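Trans-4-hydroxy-L-proline dehydratase (Clostridioides difficile 70-100-2010, PDB 6VXC) catalyses the radical-based dehydration of trans-4-hydroxy-L-proline to (S)-1-pyrroline-5-carboxylate, using a glycyl radical in the anaerobic breakdown of hydroxyproline. Local coordinates at residues A163-M168 against S489-G494; E240-M245 against L260-C265; H180-D185 against G458-E463. All coordinates share one frame; numbering follows the deposited sequence.

Contact 1: A163-M168 against S489-G494; sequences AYEAGM and SKKQIG
A163 and A166, one turn apart at the C-terminal end of helix 158-166, lie beside the backbone of residues 489-494, with the CA atoms of A163 and I493 5.9 Å apart and those of A166 and S489 6.0 Å apart. Just beyond, G167 takes positive phi (82°) and closes the helix in a Schellman motif, in which G167 N bonds to Y164 O and M168 N to A163 O. The reversal brings M168 back to the same side as the two alanines, where all three meet I493. The branches of I493 divide the work. With chi1 at -63°, CG2 is the branch anti to the backbone N; it packs 3.6 Å from M168 CG and also lies over the backbone at A163 CA. The other branch, CG1 and CD1, lies against A166, both atoms 4.1 Å from its CB. Bends at chi2 and chi3 keep the thioether of M168 beside the isoleucine, with SD 4.2 Å from I493 CG2. L479 of helix 473-481 touches both I493 and M168, and M520 of helix 506-538 touches A163 and M168, so this apolar cluster joins the helix end to its neighbours. Polar groups lie at the margin. S489 OG comes within 4.1 Å of A166 CB, but its hydrogen bond is to D486 on the partner strand of the small antiparallel hairpin 485-486/491-492. K491 kinks at chi3 and brings NZ to 4.2 Å from E165 OE1, too long for a salt bridge. The hairpin is thus held against the helix end by apolar packing, while the exposed E165 and K491 probably add only a weak, screened attraction at the solvent side.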
ATOM      1  N   ALA A 163      16.571  -3.915 -17.732  1.00 12.84           N
ATOM      2  CA  ALA A 163      16.644  -3.347 -16.391  1.00 10.46           C
ATOM      3  C   ALA A 163      15.639  -4.013 -15.462  1.00 12.11           C
ATOM      4  O   ALA A 163      15.981  -4.413 -14.349  1.00 14.59           O
ATOM      5  CB  ALA A 163      16.417  -1.836 -16.465  1.00 12.91           C
ATOM      6  N   TYR A 164      14.405  -4.194 -15.933  1.00 13.18           N
ATOM      7  CA  TYR A 164      13.390  -4.890 -15.148  1.00 14.03           C
ATOM      8  C   TYR A 164      13.854  -6.290 -14.762  1.00 18.11           C
ATOM      9  O   TYR A 164      13.841  -6.665 -13.579  1.00 13.44           O
ATOM     10  CB  TYR A 164      12.080  -4.927 -15.953  1.00 13.69           C
ATOM     11  CG  TYR A 164      10.998  -5.852 -15.431  1.00 16.44           C
ATOM     12  CD1 TYR A 164      10.260  -5.537 -14.290  1.00 13.72           C
ATOM     13  CD2 TYR A 164      10.673  -7.017 -16.119  1.00 19.66           C
ATOM     14  CE1 TYR A 164       9.263  -6.379 -13.835  1.00 16.17           C
ATOM     15  CE2 TYR A 164       9.676  -7.858 -15.682  1.00 20.28           C
ATOM     16  CZ  TYR A 164       8.975  -7.542 -14.543  1.00 20.40           C
ATOM     17  OH  TYR A 164       7.996  -8.414 -14.138  1.00 20.87           O
ATOM     18  N   GLU A 165      14.345  -7.050 -15.741  1.00 16.82           N
ATOM     19  CA  GLU A 165      14.774  -8.419 -15.477  1.00 15.73           C
ATOM     20  C   GLU A 165      15.961  -8.473 -14.530  1.00 16.06           C
ATOM     21  O   GLU A 165      16.112  -9.453 -13.797  1.00 17.74           O
ATOM     22  CB  GLU A 165      15.111  -9.118 -16.791  1.00 18.90           C
ATOM     23  CG  GLU A 165      13.898  -9.602 -17.510  1.00 22.76           C
ATOM     24  CD  GLU A 165      14.213 -10.026 -18.921  1.00 36.13           C
ATOM     25  OE1 GLU A 165      15.420 -10.131 -19.252  1.00 39.85           O
ATOM     26  OE2 GLU A 165      13.257 -10.234 -19.699  1.00 38.65           O
ATOM     27  N   ALA A 166      16.810  -7.449 -14.535  1.00 12.86           N
ATOM     28  CA  ALA A 166      17.986  -7.398 -13.670  1.00 13.63           C
ATOM     29  C   ALA A 166      17.695  -6.917 -12.249  1.00 12.71           C
ATOM     30  O   ALA A 166      18.604  -6.913 -11.418  1.00 14.67           O
ATOM     31  CB  ALA A 166      19.039  -6.478 -14.286  1.00 10.82           C
ATOM     32  N   GLY A 167      16.476  -6.494 -11.953  1.00 12.79           N
ATOM     33  CA  GLY A 167      16.171  -5.996 -10.630  1.00 12.78           C
ATOM     34  C   GLY A 167      16.553  -4.554 -10.384  1.00 13.36           C
ATOM     35  O   GLY A 167      16.699  -4.169  -9.223  1.00 13.98           O
ATOM     36  N   MET A 168      16.702  -3.735 -11.439  1.00 12.14           N
ATOM     37  CA  MET A 168      16.927  -2.306 -11.248  1.00 11.98           C
ATOM     38  C   MET A 168      15.678  -1.611 -10.710  1.00 11.97           C
ATOM     39  O   MET A 168      15.777  -0.581 -10.041  1.00 12.67           O
ATOM     40  CB  MET A 168      17.347  -1.634 -12.567  1.00 12.91           C
ATOM     41  CG  MET A 168      18.631  -2.156 -13.200  1.00 13.06           C
ATOM     42  SD  MET A 168      20.016  -2.237 -12.017  1.00 14.96           S
ATOM     43  CE  MET A 168      20.134  -0.542 -11.413  1.00 11.01           C
ATOM     44  N   SER A 489      23.599  -9.989 -13.384  1.00 18.12           N
ATOM     45  CA  SER A 489      23.028 -10.493 -14.629  1.00 21.91           C
ATOM     46  C   SER A 489      24.069 -10.628 -15.730  1.00 23.11           C
ATOM     47  O   SER A 489      23.752 -11.192 -16.779  1.00 24.34           O
ATOM     48  CB  SER A 489      21.887  -9.601 -15.118  1.00 18.86           C
ATOM     49  OG  SER A 489      22.390  -8.377 -15.614  1.00 22.71           O
ATOM     50  N   LYS A 490      25.292 -10.132 -15.514  1.00 24.49           N
ATOM     51  CA  LYS A 490      26.375 -10.231 -16.493  1.00 22.68           C
ATOM     52  C   LYS A 490      25.963  -9.621 -17.831  1.00 24.50           C
ATOM     53  O   LYS A 490      26.300 -10.126 -18.902  1.00 26.44           O
ATOM     54  CB  LYS A 490      26.823 -11.686 -16.651  1.00 23.93           C
ATOM     55  CG  LYS A 490      27.843 -12.141 -15.583  1.00 27.63           C
ATOM     56  CD  LYS A 490      27.588 -13.570 -15.117  1.00 32.04           C
ATOM     57  CE  LYS A 490      28.852 -14.405 -15.006  1.00 36.58           C
ATOM     58  NZ  LYS A 490      29.973 -13.677 -14.340  1.00 45.30           N
ATOM     59  N   LYS A 491      25.217  -8.521 -17.763  1.00 20.54           N
ATOM     60  CA  LYS A 491      24.783  -7.782 -18.937  1.00 19.09           C
ATOM     61  C   LYS A 491      25.082  -6.305 -18.746  1.00 19.89           C
ATOM     62  O   LYS A 491      25.212  -5.816 -17.616  1.00 18.90           O
ATOM     63  CB  LYS A 491      23.286  -7.955 -19.211  1.00 20.57           C
ATOM     64  CG  LYS A 491      22.869  -9.387 -19.415  1.00 27.12           C
ATOM     65  CD  LYS A 491      21.621  -9.502 -20.290  1.00 30.14           C
ATOM     66  CE  LYS A 491      20.480  -8.641 -19.826  1.00 30.43           C
ATOM     67  NZ  LYS A 491      19.198  -8.975 -20.548  1.00 29.37           N
ATOM     68  N   GLN A 492      25.177  -5.599 -19.872  1.00 15.24           N
ATOM     69  CA  GLN A 492      25.277  -4.143 -19.875  1.00 17.78           C
ATOM     70  C   GLN A 492      23.879  -3.572 -19.654  1.00 19.72           C
ATOM     71  O   GLN A 492      23.069  -3.510 -20.578  1.00 23.28           O
ATOM     72  CB  GLN A 492      25.870  -3.650 -21.191  1.00 19.24           C
ATOM     73  CG  GLN A 492      26.163  -2.155 -21.218  1.00 21.07           C
ATOM     74  CD  GLN A 492      27.327  -1.759 -20.316  1.00 18.24           C
ATOM     75  OE1 GLN A 492      28.052  -2.607 -19.809  1.00 21.43           O
ATOM     76  NE2 GLN A 492      27.490  -0.469 -20.097  1.00 19.60           N
ATOM     77  N   ILE A 493      23.607  -3.108 -18.439  1.00 17.21           N
ATOM     78  CA  ILE A 493      22.285  -2.619 -18.063  1.00 16.06           C
ATOM     79  C   ILE A 493      22.230  -1.097 -18.075  1.00 15.10           C
ATOM     80  O   ILE A 493      21.241  -0.516 -18.515  1.00 15.21           O
ATOM     81  CB  ILE A 493      21.878  -3.191 -16.681  1.00 17.66           C
ATOM     82  CG1 ILE A 493      21.763  -4.725 -16.749  1.00 14.08           C
ATOM     83  CG2 ILE A 493      20.610  -2.520 -16.128  1.00 15.88           C
ATOM     84  CD1 ILE A 493      20.739  -5.207 -17.753  1.00 14.78           C
ATOM     85  N   GLY A 494      23.296  -0.445 -17.634  1.00 16.09           N
ATOM     86  CA  GLY A 494      23.387   0.998 -17.600  1.00 16.98           C
ATOM     87  C   GLY A 494      24.201   1.569 -18.746  1.00 17.02           C
ATOM     88  O   GLY A 494      24.358   0.947 -19.800  1.00 18.74           O
TER

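Contact 2: E240-M245 against L260-C265; sequences EKARQM and LIAETC
R243 leaves its helix with CG anti to the carbonyl carbon (chi1 -67°) and continues extended to NE, which carries its flat end across to the helix of A262. The methyl of A262 lies alongside this extended chain, its CB 3.6 Å from R243 CG, and the guanidinium is turned at chi4 (104°) to set one face against the same methyl, which lies over the centre of the group, 3.7 Å from its plane. One face of the charged group therefore rests on a small apolar group. R243 NH2 is the atom that goes on past A262 to D266, one helical turn further along, and forms a salt bridge there. One residue earlier on the first helix, A242 faces A262, their CB atoms 3.8 Å apart. Two small residues at this point let the antiparallel helices 214-248 and 252-267, the arms of a helical hairpin, approach to 8.1 Å between the local axes, at 159° between their N-to-C directions. Beside the alanine pair, I261 has CG2 anti to its own backbone N, and this branch reaches 3.9 Å from A242 CB. I83, from a loop, touches A242, while V90 packs on I261.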
ATOM      1  N   GLU A 240     -32.972  -8.639  -0.624  1.00 26.16           N
ATOM      2  CA  GLU A 240     -33.719  -9.849  -0.964  1.00 28.06           C
ATOM      3  C   GLU A 240     -33.090 -11.082  -0.334  1.00 29.46           C
ATOM      4  O   GLU A 240     -33.787 -11.909   0.265  1.00 29.93           O
ATOM      5  CB  GLU A 240     -33.789 -10.020  -2.485  1.00 30.05           C
ATOM      6  CG  GLU A 240     -34.800  -9.123  -3.195  1.00 34.95           C
ATOM      7  CD  GLU A 240     -34.601  -9.093  -4.716  1.00 42.99           C
ATOM      8  OE1 GLU A 240     -33.933 -10.010  -5.250  1.00 42.23           O
ATOM      9  OE2 GLU A 240     -35.099  -8.147  -5.372  1.00 41.28           O
ATOM     10  N   LYS A 241     -31.777 -11.249  -0.504  1.00 27.07           N
ATOM     11  CA  LYS A 241     -31.091 -12.391   0.091  1.00 27.61           C
ATOM     12  C   LYS A 241     -31.351 -12.454   1.586  1.00 30.30           C
ATOM     13  O   LYS A 241     -31.659 -13.520   2.133  1.00 27.85           O
ATOM     14  CB  LYS A 241     -29.591 -12.298  -0.184  1.00 29.36           C
ATOM     15  CG  LYS A 241     -28.723 -13.372   0.461  1.00 28.43           C
ATOM     16  CD  LYS A 241     -28.771 -14.686  -0.288  1.00 30.54           C
ATOM     17  CE  LYS A 241     -27.703 -15.633   0.250  1.00 34.79           C
ATOM     18  NZ  LYS A 241     -27.778 -16.988  -0.369  1.00 41.48           N
ATOM     19  N   ALA A 242     -31.258 -11.309   2.262  1.00 26.93           N
ATOM     20  CA  ALA A 242     -31.453 -11.299   3.704  1.00 26.85           C
ATOM     21  C   ALA A 242     -32.866 -11.735   4.076  1.00 29.35           C
ATOM     22  O   ALA A 242     -33.044 -12.545   4.995  1.00 29.38           O
ATOM     23  CB  ALA A 242     -31.142  -9.911   4.266  1.00 20.55           C
ATOM     24  N   ARG A 243     -33.881 -11.227   3.362  1.00 27.46           N
ATOM     25  CA  ARG A 243     -35.271 -11.571   3.681  1.00 31.56           C
ATOM     26  C   ARG A 243     -35.585 -13.023   3.358  1.00 30.25           C
ATOM     27  O   ARG A 243     -36.336 -13.677   4.087  1.00 37.00           O
ATOM     28  CB  ARG A 243     -36.230 -10.653   2.933  1.00 27.50           C
ATOM     29  CG  ARG A 243     -36.144  -9.241   3.390  1.00 24.85           C
ATOM     30  CD  ARG A 243     -37.215  -8.367   2.803  1.00 26.25           C
ATOM     31  NE  ARG A 243     -37.281  -7.143   3.588  1.00 28.08           N
ATOM     32  CZ  ARG A 243     -36.788  -5.973   3.210  1.00 26.59           C
ATOM     33  NH1 ARG A 243     -36.206  -5.840   2.020  1.00 23.62           N
ATOM     34  NH2 ARG A 243     -36.882  -4.933   4.027  1.00 27.52           N
ATOM     35  N   GLN A 244     -35.048 -13.528   2.255  1.00 30.01           N
ATOM     36  CA  GLN A 244     -35.232 -14.929   1.915  1.00 31.03           C
ATOM     37  C   GLN A 244     -34.624 -15.832   2.984  1.00 41.12           C
ATOM     38  O   GLN A 244     -35.201 -16.870   3.330  1.00 43.41           O
ATOM     39  CB  GLN A 244     -34.640 -15.178   0.531  1.00 35.05           C
ATOM     40  CG  GLN A 244     -34.113 -16.555   0.241  1.00 46.28           C
ATOM     41  CD  GLN A 244     -33.309 -16.568  -1.053  1.00 54.42           C
ATOM     42  OE1 GLN A 244     -33.795 -16.127  -2.103  1.00 56.52           O
ATOM     43  NE2 GLN A 244     -32.061 -17.041  -0.979  1.00 49.60           N
ATOM     44  N   MET A 245     -33.480 -15.430   3.552  1.00 37.23           N
ATOM     45  CA  MET A 245     -32.894 -16.178   4.660  1.00 35.16           C
ATOM     46  C   MET A 245     -33.691 -15.999   5.945  1.00 35.62           C
ATOM     47  O   MET A 245     -33.729 -16.907   6.781  1.00 37.25           O
ATOM     48  CB  MET A 245     -31.439 -15.758   4.879  1.00 31.85           C
ATOM     49  CG  MET A 245     -30.493 -16.212   3.800  1.00 26.30           C
ATOM     50  SD  MET A 245     -28.819 -15.607   4.081  1.00 29.84           S
ATOM     51  CE  MET A 245     -28.346 -16.554   5.519  1.00 28.58           C
ATOM     52  N   LEU A 260     -32.675  -6.791  10.106  1.00 22.49           N
ATOM     53  CA  LEU A 260     -31.921  -5.549  10.202  1.00 20.42           C
ATOM     54  C   LEU A 260     -31.013  -5.362   8.994  1.00 17.61           C
ATOM     55  O   LEU A 260     -30.898  -4.253   8.468  1.00 17.79           O
ATOM     56  CB  LEU A 260     -31.109  -5.526  11.493  1.00 20.42           C
ATOM     57  CG  LEU A 260     -30.162  -4.337  11.654  1.00 14.96           C
ATOM     58  CD1 LEU A 260     -30.902  -3.006  11.574  1.00 18.00           C
ATOM     59  CD2 LEU A 260     -29.437  -4.474  12.971  1.00 14.07           C
ATOM     60  N   ILE A 261     -30.375  -6.437   8.533  1.00 18.32           N
ATOM     61  CA  ILE A 261     -29.549  -6.351   7.331  1.00 20.26           C
ATOM     62  C   ILE A 261     -30.383  -5.877   6.150  1.00 18.58           C
ATOM     63  O   ILE A 261     -30.010  -4.935   5.438  1.00 21.18           O
ATOM     64  CB  ILE A 261     -28.881  -7.703   7.035  1.00 19.97           C
ATOM     65  CG1 ILE A 261     -27.848  -8.028   8.113  1.00 14.78           C
ATOM     66  CG2 ILE A 261     -28.212  -7.673   5.663  1.00 17.12           C
ATOM     67  CD1 ILE A 261     -27.310  -9.439   8.019  1.00 18.05           C
ATOM     68  N   ALA A 262     -31.551  -6.494   5.959  1.00 21.59           N
ATOM     69  CA  ALA A 262     -32.411  -6.135   4.842  1.00 17.76           C
ATOM     70  C   ALA A 262     -32.823  -4.672   4.911  1.00 17.54           C
ATOM     71  O   ALA A 262     -32.765  -3.967   3.903  1.00 20.17           O
ATOM     72  CB  ALA A 262     -33.634  -7.052   4.812  1.00 22.69           C
ATOM     73  N   GLU A 263     -33.212  -4.188   6.098  1.00 18.83           N
ATOM     74  CA  GLU A 263     -33.557  -2.771   6.264  1.00 20.14           C
ATOM     75  C   GLU A 263     -32.384  -1.853   5.935  1.00 19.60           C
ATOM     76  O   GLU A 263     -32.571  -0.757   5.398  1.00 20.02           O
ATOM     77  CB  GLU A 263     -34.015  -2.483   7.696  1.00 21.02           C
ATOM     78  CG  GLU A 263     -35.425  -2.913   8.049  1.00 30.02           C
ATOM     79  CD  GLU A 263     -35.653  -2.982   9.566  1.00 39.96           C
ATOM     80  OE1 GLU A 263     -36.608  -3.676   9.983  1.00 42.89           O
ATOM     81  OE2 GLU A 263     -34.898  -2.321  10.326  1.00 36.69           O
ATOM     82  N   THR A 264     -31.176  -2.245   6.326  1.00 21.37           N
ATOM     83  CA  THR A 264     -30.015  -1.418   6.033  1.00 17.53           C
ATOM     84  C   THR A 264     -29.776  -1.340   4.532  1.00 17.36           C
ATOM     85  O   THR A 264     -29.520  -0.259   3.993  1.00 18.09           O
ATOM     86  CB  THR A 264     -28.807  -1.980   6.781  1.00 15.93           C
ATOM     87  OG1 THR A 264     -29.113  -2.037   8.179  1.00 17.30           O
ATOM     88  CG2 THR A 264     -27.546  -1.147   6.550  1.00 15.29           C
ATOM     89  N   CYS A 265     -29.878  -2.476   3.846  1.00 13.71           N
ATOM     90  CA  CYS A 265     -29.673  -2.539   2.404  1.00 16.58           C
ATOM     91  C   CYS A 265     -30.832  -1.929   1.607  1.00 21.08           C
ATOM     92  O   CYS A 265     -30.651  -1.608   0.427  1.00 20.67           O
ATOM     93  CB  CYS A 265     -29.435  -3.995   1.998  1.00 16.52           C
ATOM     94  SG  CYS A 265     -27.960  -4.746   2.785  1.00 21.75           S
TER

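Contact 3: H180-D185 against G458-E463; sequences HTVCGD and GCFGKE
Apolar packing between V182 and F460 forms the centre of this contact. V182 CG1, anti to the backbone N (chi1 178°), presses onto one face of the phenyl ring in a CH-pi contact, 3.5 Å from its centroid and displaced toward the CG side. The second methyl, CG2, lies beside F460 CE1 at 3.7 Å. Backbone packing adjoins the ring: G184 N approaches G461 CA to 3.6 Å, and the CA atoms of the two glycines are only 3.8 Å apart, closeness permitted by the lack of side chains. Among the polar links, G461 N gives V182 O a weak, bent hydrogen bond of 2.9 Å. The same N-H is shared, weakly, with a water that probably donates to E463 O and is hydrogen-bonded to T181 OG1 at 3.0 Å, bridging the two loops. Within the second loop, E463 OE1 accepts from C459 N at 2.7 Å, while its OE2 meets K441 and T567, giving both buried carboxylate oxygens partners. Y465 packs on V182 and F460. H180 NE2 hydrogen-bonds to E456 OE2, and 458-463 closely follows E456, placing both segments at the cysteine loop of the glycyl radical enzyme fold, with C454 and E456 the probable radical cysteine and proton acceptor.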
ATOM      1  N   HIS A 180      -4.512   2.395  -5.369  1.00 16.74           N
ATOM      2  CA  HIS A 180      -3.773   3.197  -4.407  1.00 18.06           C
ATOM      3  C   HIS A 180      -4.542   4.461  -4.031  1.00 17.75           C
ATOM      4  O   HIS A 180      -3.995   5.561  -4.058  1.00 19.50           O
ATOM      5  CB  HIS A 180      -2.381   3.559  -4.935  1.00 16.10           C
ATOM      6  CG  HIS A 180      -1.438   3.984  -3.858  1.00 15.04           C
ATOM      7  ND1 HIS A 180      -1.344   5.288  -3.423  1.00 19.69           N
ATOM      8  CD2 HIS A 180      -0.562   3.276  -3.109  1.00 13.55           C
ATOM      9  CE1 HIS A 180      -0.451   5.364  -2.453  1.00 13.68           C
ATOM     10  NE2 HIS A 180       0.039   4.157  -2.243  1.00 18.23           N
ATOM     11  N   THR A 181      -5.808   4.303  -3.638  1.00 18.58           N
ATOM     12  CA  THR A 181      -6.647   5.472  -3.382  1.00 20.45           C
ATOM     13  C   THR A 181      -7.534   5.253  -2.146  1.00 16.41           C
ATOM     14  O   THR A 181      -7.654   4.142  -1.622  1.00 16.91           O
ATOM     15  CB  THR A 181      -7.474   5.830  -4.634  1.00 18.51           C
ATOM     16  OG1 THR A 181      -7.996   7.155  -4.500  1.00 30.15           O
ATOM     17  CG2 THR A 181      -8.622   4.872  -4.824  1.00 19.34           C
ATOM     18  N   VAL A 182      -8.150   6.341  -1.674  1.00 14.53           N
ATOM     19  CA  VAL A 182      -8.818   6.394  -0.370  1.00 12.08           C
ATOM     20  C   VAL A 182     -10.159   7.093  -0.533  1.00 13.90           C
ATOM     21  O   VAL A 182     -10.271   8.093  -1.246  1.00 15.64           O
ATOM     22  CB  VAL A 182      -7.938   7.113   0.684  1.00 12.85           C
ATOM     23  CG1 VAL A 182      -8.643   7.227   2.071  1.00  9.93           C
ATOM     24  CG2 VAL A 182      -6.600   6.381   0.834  1.00 12.35           C
ATOM     25  N   CYS A 183     -11.168   6.583   0.156  1.00 15.78           N
ATOM     26  CA  CYS A 183     -12.507   7.143   0.072  1.00 13.76           C
ATOM     27  C   CYS A 183     -12.557   8.524   0.721  1.00 15.24           C
ATOM     28  O   CYS A 183     -11.917   8.768   1.744  1.00 13.66           O
ATOM     29  CB  CYS A 183     -13.493   6.200   0.764  1.00 17.25           C
ATOM     30  SG  CYS A 183     -15.222   6.494   0.402  1.00 40.06           S
ATOM     31  N   GLY A 184     -13.298   9.430   0.107  1.00 16.42           N
ATOM     32  CA  GLY A 184     -13.624  10.716   0.702  1.00 16.07           C
ATOM     33  C   GLY A 184     -14.919  10.656   1.489  1.00 15.85           C
ATOM     34  O   GLY A 184     -15.297   9.611   2.027  1.00 17.87           O
ATOM     35  N   ASP A 185     -15.646  11.770   1.508  1.00 15.14           N
ATOM     36  CA  ASP A 185     -16.891  11.856   2.260  1.00 18.04           C
ATOM     37  C   ASP A 185     -18.127  11.809   1.375  1.00 15.82           C
ATOM     38  O   ASP A 185     -19.241  11.870   1.894  1.00 15.34           O
ATOM     39  CB  ASP A 185     -16.928  13.134   3.110  1.00 21.88           C
ATOM     40  CG  ASP A 185     -17.015  14.404   2.270  1.00 25.33           C
ATOM     41  OD1 ASP A 185     -16.889  14.323   1.038  1.00 28.46           O
ATOM     42  OD2 ASP A 185     -17.199  15.495   2.851  1.00 35.95           O
ATOM     43  N   GLY A 458      -1.631  11.471   0.608  1.00 10.89           N
ATOM     44  CA  GLY A 458      -2.581  11.773  -0.445  1.00 11.50           C
ATOM     45  C   GLY A 458      -3.759  12.572   0.059  1.00 10.98           C
ATOM     46  O   GLY A 458      -4.040  12.624   1.261  1.00 11.10           O
ATOM     47  N   CYS A 459      -4.463  13.180  -0.878  1.00 11.44           N
ATOM     48  CA  CYS A 459      -5.657  13.948  -0.565  1.00 11.68           C
ATOM     49  C   CYS A 459      -6.884  13.055  -0.798  1.00 14.22           C
ATOM     50  O   CYS A 459      -7.369  12.914  -1.928  1.00 15.45           O
ATOM     51  CB  CYS A 459      -5.696  15.231  -1.380  1.00 12.16           C
ATOM     52  SG  CYS A 459      -7.106  16.255  -0.924  1.00 21.60           S
ATOM     53  N   PHE A 460      -7.386  12.472   0.294  1.00 15.83           N
ATOM     54  CA  PHE A 460      -8.380  11.392   0.252  1.00 14.03           C
ATOM     55  C   PHE A 460      -9.637  11.801  -0.502  1.00 12.12           C
ATOM     56  O   PHE A 460     -10.237  12.830  -0.210  1.00 16.06           O
ATOM     57  CB  PHE A 460      -8.756  10.984   1.684  1.00 13.10           C
ATOM     58  CG  PHE A 460      -7.617  10.409   2.486  1.00 11.54           C
ATOM     59  CD1 PHE A 460      -6.446   9.985   1.872  1.00 12.36           C
ATOM     60  CD2 PHE A 460      -7.732  10.283   3.873  1.00  9.01           C
ATOM     61  CE1 PHE A 460      -5.402   9.438   2.621  1.00  9.76           C
ATOM     62  CE2 PHE A 460      -6.700   9.741   4.623  1.00 10.76           C
ATOM     63  CZ  PHE A 460      -5.540   9.316   4.003  1.00 10.68           C
ATOM     64  N   GLY A 461     -10.041  10.987  -1.464  1.00 14.70           N
ATOM     65  CA  GLY A 461     -11.231  11.262  -2.248  1.00 16.05           C
ATOM     66  C   GLY A 461     -11.091  12.338  -3.308  1.00 14.48           C
ATOM     67  O   GLY A 461     -12.079  12.652  -3.969  1.00 14.52           O
ATOM     68  N   LYS A 462      -9.907  12.926  -3.488  1.00 12.40           N
ATOM     69  CA  LYS A 462      -9.749  13.995  -4.467  1.00 13.00           C
ATOM     70  C   LYS A 462      -8.491  13.834  -5.324  1.00 13.86           C
ATOM     71  O   LYS A 462      -8.150  14.754  -6.078  1.00 11.59           O
ATOM     72  CB  LYS A 462      -9.704  15.354  -3.778  1.00 11.71           C
ATOM     73  CG  LYS A 462     -10.923  15.737  -2.956  1.00 12.79           C
ATOM     74  CD  LYS A 462     -10.635  17.008  -2.168  1.00 14.07           C
ATOM     75  CE  LYS A 462     -11.912  17.695  -1.671  1.00 16.64           C
ATOM     76  NZ  LYS A 462     -12.863  16.730  -1.100  1.00 19.33           N
ATOM     77  N   GLU A 463      -7.789  12.708  -5.229  1.00 12.99           N
ATOM     78  CA  GLU A 463      -6.480  12.584  -5.845  1.00 12.43           C
ATOM     79  C   GLU A 463      -6.301  11.184  -6.398  1.00 12.75           C
ATOM     80  O   GLU A 463      -6.708  10.200  -5.777  1.00 14.54           O
ATOM     81  CB  GLU A 463      -5.349  12.903  -4.830  1.00 11.18           C
ATOM     82  CG  GLU A 463      -3.953  12.804  -5.421  1.00 12.16           C
ATOM     83  CD  GLU A 463      -2.851  13.269  -4.473  1.00 13.35           C
ATOM     84  OE1 GLU A 463      -3.122  13.441  -3.259  1.00 13.33           O
ATOM     85  OE2 GLU A 463      -1.709  13.464  -4.948  1.00 15.36           O
TER
HETATM   86  O   HOH W   1      -8.074   9.897  -3.194  1.00 25.33           O

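Contact 3 is the innermost, its centre 13 Å from that of the chain, against 26 Å for contact 1 and 34 Å for contact 2. Only contact 3 adjoins the presumed active site: the side chain of F460 is about 8 Å from that of E456, the probable proton acceptor, and V182's is about 12 Å from that of C454, the probable radical cysteine. Contacts 1 and 2 lie on opposite sides of the chain's centre, their centres 56 Å and nearest atoms about 39 Å apart. The nearest atoms of contact 3 are about 17 Å from contact 1 and 16 Å from contact 2. Along the chain, contact 1 encloses contact 3, which encloses the helical hairpin of contact 2.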